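Local coordinates for protein Pab-dependent poly(a)-specific ribonuclease subunit PAN2 (Neurospora crassa, PDB 4CZV) that probably serves as the catalytic subunit of the PAN deadenylation complex, shortening mRNA poly(A) tails, and is represented here by its N-terminal WD-repeat beta-propeller domain, at residues A[75-80]-A[115-120]. Sequence-based numbering, arbitrary orientation.
Sequences LRQFLF and RAMSFT
In the N-terminal beta-propeller of PAN2, the innermost strands of two successive blades lie side by side along the central channel, nearly parallel (12°), and side chains, not backbone bonds, join them where Q77 meets M117. Q77 swings CG away from its own N-H (chi1 -162°), and the extended chain carries the amide across the gap to grip both polar backbone atoms of M117: OE1 accepts from M117 N at 2.8 Å, nearly straight (161°), and NE2 donates to M117 O at 2.9 Å along a more bent path. The side-chain amide thus pairs with M117 much as a peptide group of an adjacent strand would. A leucine in place of Q77 would probably leave the N-H and carbonyl of M117 without these mates and remove the amide link between the blades. Beyond it the seam turns apolar: L79 CD1 meets M117 CG at 3.5 Å and lies over a face of the F119 ring. At the other end, the R76 guanidinium stacks on that of R115, centres 3.8 Å apart; D113 forms a salt bridge with R115 and a long, weak ion pair with R76, so its carboxylate probably offsets the two like charges, and R76 NE is hydrogen-bonded to S90 OG. M117 also packs on I86 and L88 of strand 85-88, and L79 on I127 of strand 126-131, so each blade's second strand backs the seam, while F78 and F80 turn to strand 32-35 of the preceding blade.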
ATOM      1  N   LEU A  75      -8.090   1.215   9.859  1.00 20.20           N
ATOM      2  CA  LEU A  75      -7.288   2.260   9.245  1.00 20.02           C
ATOM      3  C   LEU A  75      -6.973   1.797   7.824  1.00 19.99           C
ATOM      4  O   LEU A  75      -6.417   0.720   7.628  1.00 20.21           O
ATOM      5  CB  LEU A  75      -6.017   2.522  10.051  1.00 19.77           C
ATOM      6  CG  LEU A  75      -5.316   3.864   9.819  1.00 19.42           C
ATOM      7  CD1 LEU A  75      -4.461   4.207  11.027  1.00 19.14           C
ATOM      8  CD2 LEU A  75      -4.455   3.828   8.556  1.00 18.80           C
ATOM      9  N   ARG A  76      -7.344   2.607   6.839  1.00 19.18           N
ATOM     10  CA  ARG A  76      -7.323   2.174   5.446  1.00 19.23           C
ATOM     11  C   ARG A  76      -5.980   2.411   4.743  1.00 18.29           C
ATOM     12  O   ARG A  76      -5.518   1.566   3.978  1.00 17.74           O
ATOM     13  CB  ARG A  76      -8.439   2.878   4.669  1.00 20.25           C
ATOM     14  CG  ARG A  76      -9.846   2.601   5.208  1.00 21.96           C
ATOM     15  CD  ARG A  76     -10.159   1.113   5.196  1.00 22.68           C
ATOM     16  NE  ARG A  76     -11.568   0.855   5.476  1.00 23.94           N
ATOM     17  CZ  ARG A  76     -12.114  -0.357   5.489  1.00 24.86           C
ATOM     18  NH1 ARG A  76     -11.373  -1.423   5.230  1.00 24.82           N
ATOM     19  NH2 ARG A  76     -13.407  -0.502   5.761  1.00 25.26           N
ATOM     20  N   GLN A  77      -5.353   3.551   5.008  1.00 17.91           N
ATOM     21  CA  GLN A  77      -4.143   3.920   4.288  1.00 17.45           C
ATOM     22  C   GLN A  77      -3.407   5.065   4.971  1.00 16.87           C
ATOM     23  O   GLN A  77      -4.024   5.879   5.654  1.00 17.44           O
ATOM     24  CB  GLN A  77      -4.494   4.314   2.850  1.00 17.71           C
ATOM     25  CG  GLN A  77      -3.316   4.303   1.898  1.00 17.51           C
ATOM     26  CD  GLN A  77      -3.652   4.912   0.554  1.00 17.58           C
ATOM     27  OE1 GLN A  77      -4.779   4.804   0.078  1.00 17.62           O
ATOM     28  NE2 GLN A  77      -2.674   5.572  -0.059  1.00 16.56           N
ATOM     29  N   PHE A  78      -2.091   5.116   4.787  1.00 15.91           N
ATOM     30  CA  PHE A  78      -1.298   6.284   5.171  1.00 15.90           C
ATOM     31  C   PHE A  78      -0.831   7.051   3.924  1.00 15.74           C
ATOM     32  O   PHE A  78      -0.666   6.464   2.857  1.00 14.51           O
ATOM     33  CB  PHE A  78      -0.063   5.882   5.991  1.00 16.48           C
ATOM     34  CG  PHE A  78      -0.366   5.087   7.234  1.00 16.12           C
ATOM     35  CD1 PHE A  78      -0.787   5.716   8.395  1.00 16.16           C
ATOM     36  CD2 PHE A  78      -0.187   3.714   7.251  1.00 15.98           C
ATOM     37  CE1 PHE A  78      -1.047   4.989   9.544  1.00 16.52           C
ATOM     38  CE2 PHE A  78      -0.448   2.977   8.398  1.00 16.38           C
ATOM     39  CZ  PHE A  78      -0.877   3.615   9.545  1.00 16.88           C
ATOM     40  N   LEU A  79      -0.625   8.362   4.075  1.00 16.82           N
ATOM     41  CA  LEU A  79       0.134   9.166   3.120  1.00 16.99           C
ATOM     42  C   LEU A  79       1.007  10.140   3.910  1.00 17.82           C
ATOM     43  O   LEU A  79       0.635  10.565   5.011  1.00 17.69           O
ATOM     44  CB  LEU A  79      -0.780   9.924   2.149  1.00 17.16           C
ATOM     45  CG  LEU A  79      -1.413   9.135   0.994  1.00 17.91           C
ATOM     46  CD1 LEU A  79      -2.245  10.061   0.114  1.00 18.15           C
ATOM     47  CD2 LEU A  79      -0.355   8.429   0.169  1.00 17.02           C
ATOM     48  N   PHE A  80       2.164  10.489   3.353  1.00 17.85           N
ATOM     49  CA  PHE A  80       3.157  11.269   4.087  1.00 18.66           C
ATOM     50  C   PHE A  80       3.554  12.554   3.378  1.00 19.84           C
ATOM     51  O   PHE A  80       3.854  12.559   2.183  1.00 18.62           O
ATOM     52  CB  PHE A  80       4.400  10.413   4.346  1.00 19.24           C
ATOM     53  CG  PHE A  80       4.087   9.094   4.990  1.00 18.87           C
ATOM     54  CD1 PHE A  80       3.881   9.013   6.353  1.00 18.75           C
ATOM     55  CD2 PHE A  80       3.972   7.942   4.226  1.00 18.51           C
ATOM     56  CE1 PHE A  80       3.579   7.804   6.950  1.00 19.26           C
ATOM     57  CE2 PHE A  80       3.672   6.729   4.818  1.00 18.59           C
ATOM     58  CZ  PHE A  80       3.472   6.659   6.181  1.00 18.79           C
ATOM     59  N   ARG A 115     -11.773   3.883   0.850  1.00 20.75           N
ATOM     60  CA  ARG A 115     -10.834   2.763   0.863  1.00 20.68           C
ATOM     61  C   ARG A 115      -9.425   3.169   0.443  1.00 19.11           C
ATOM     62  O   ARG A 115      -8.452   2.499   0.795  1.00 18.85           O
ATOM     63  CB  ARG A 115     -11.334   1.632  -0.051  1.00 22.17           C
ATOM     64  CG  ARG A 115     -12.612   0.942   0.429  1.00 24.10           C
ATOM     65  CD  ARG A 115     -12.443   0.403   1.840  1.00 24.35           C
ATOM     66  NE  ARG A 115     -13.634  -0.289   2.313  1.00 25.50           N
ATOM     67  CZ  ARG A 115     -13.798  -1.609   2.284  1.00 25.52           C
ATOM     68  NH1 ARG A 115     -12.841  -2.387   1.798  1.00 25.67           N
ATOM     69  NH2 ARG A 115     -14.918  -2.149   2.742  1.00 26.24           N
ATOM     70  N   ALA A 116      -9.312   4.256  -0.315  1.00 18.64           N
ATOM     71  CA  ALA A 116      -8.015   4.645  -0.864  1.00 18.97           C
ATOM     72  C   ALA A 116      -7.876   6.150  -1.051  1.00 18.19           C
ATOM     73  O   ALA A 116      -8.859   6.875  -1.186  1.00 19.12           O
ATOM     74  CB  ALA A 116      -7.774   3.938  -2.192  1.00 20.43           C
ATOM     75  N   MET A 117      -6.633   6.612  -1.056  1.00 17.88           N
ATOM     76  CA  MET A 117      -6.341   8.002  -1.359  1.00 18.02           C
ATOM     77  C   MET A 117      -4.997   8.118  -2.044  1.00 17.73           C
ATOM     78  O   MET A 117      -4.132   7.258  -1.882  1.00 17.15           O
ATOM     79  CB  MET A 117      -6.360   8.864  -0.094  1.00 17.99           C
ATOM     80  CG  MET A 117      -5.307   8.494   0.936  1.00 17.35           C
ATOM     81  SD  MET A 117      -5.402   9.544   2.408  1.00 17.29           S
ATOM     82  CE  MET A 117      -4.212   8.746   3.476  1.00 12.67           C
ATOM     83  N   SER A 118      -4.828   9.183  -2.820  1.00 18.54           N
ATOM     84  CA  SER A 118      -3.556   9.455  -3.479  1.00 18.73           C
ATOM     85  C   SER A 118      -3.356  10.951  -3.649  1.00 20.00           C
ATOM     86  O   SER A 118      -4.301  11.729  -3.532  1.00 20.88           O
ATOM     87  CB  SER A 118      -3.493   8.775  -4.846  1.00 18.32           C
ATOM     88  OG  SER A 118      -4.302   9.463  -5.786  1.00 18.43           O
ATOM     89  N   PHE A 119      -2.125  11.350  -3.937  1.00 20.35           N
ATOM     90  CA  PHE A 119      -1.857  12.724  -4.320  1.00 21.42           C
ATOM     91  C   PHE A 119      -2.397  12.968  -5.730  1.00 21.23           C
ATOM     92  O   PHE A 119      -2.885  12.043  -6.382  1.00 20.50           O
ATOM     93  CB  PHE A 119      -0.360  13.021  -4.231  1.00 21.90           C
ATOM     94  CG  PHE A 119       0.192  12.890  -2.837  1.00 21.87           C
ATOM     95  CD1 PHE A 119      -0.198  13.773  -1.841  1.00 22.04           C
ATOM     96  CD2 PHE A 119       1.083  11.879  -2.519  1.00 21.31           C
ATOM     97  CE1 PHE A 119       0.297  13.653  -0.552  1.00 22.26           C
ATOM     98  CE2 PHE A 119       1.583  11.756  -1.235  1.00 21.28           C
ATOM     99  CZ  PHE A 119       1.188  12.640  -0.251  1.00 21.80           C
ATOM    100  N   THR A 120      -2.339  14.211  -6.194  1.00 22.44           N
ATOM    101  CA  THR A 120      -2.873  14.533  -7.512  1.00 23.34           C
ATOM    102  C   THR A 120      -1.834  15.285  -8.341  1.00 24.74           C
ATOM    103  O   THR A 120      -0.666  14.907  -8.376  1.00 24.73           O
ATOM    104  CB  THR A 120      -4.174  15.368  -7.412  1.00 24.04           C
ATOM    105  OG1 THR A 120      -3.878  16.681  -6.926  1.00 24.81           O
ATOM    106  CG2 THR A 120      -5.186  14.695  -6.481  1.00 23.93           C
TER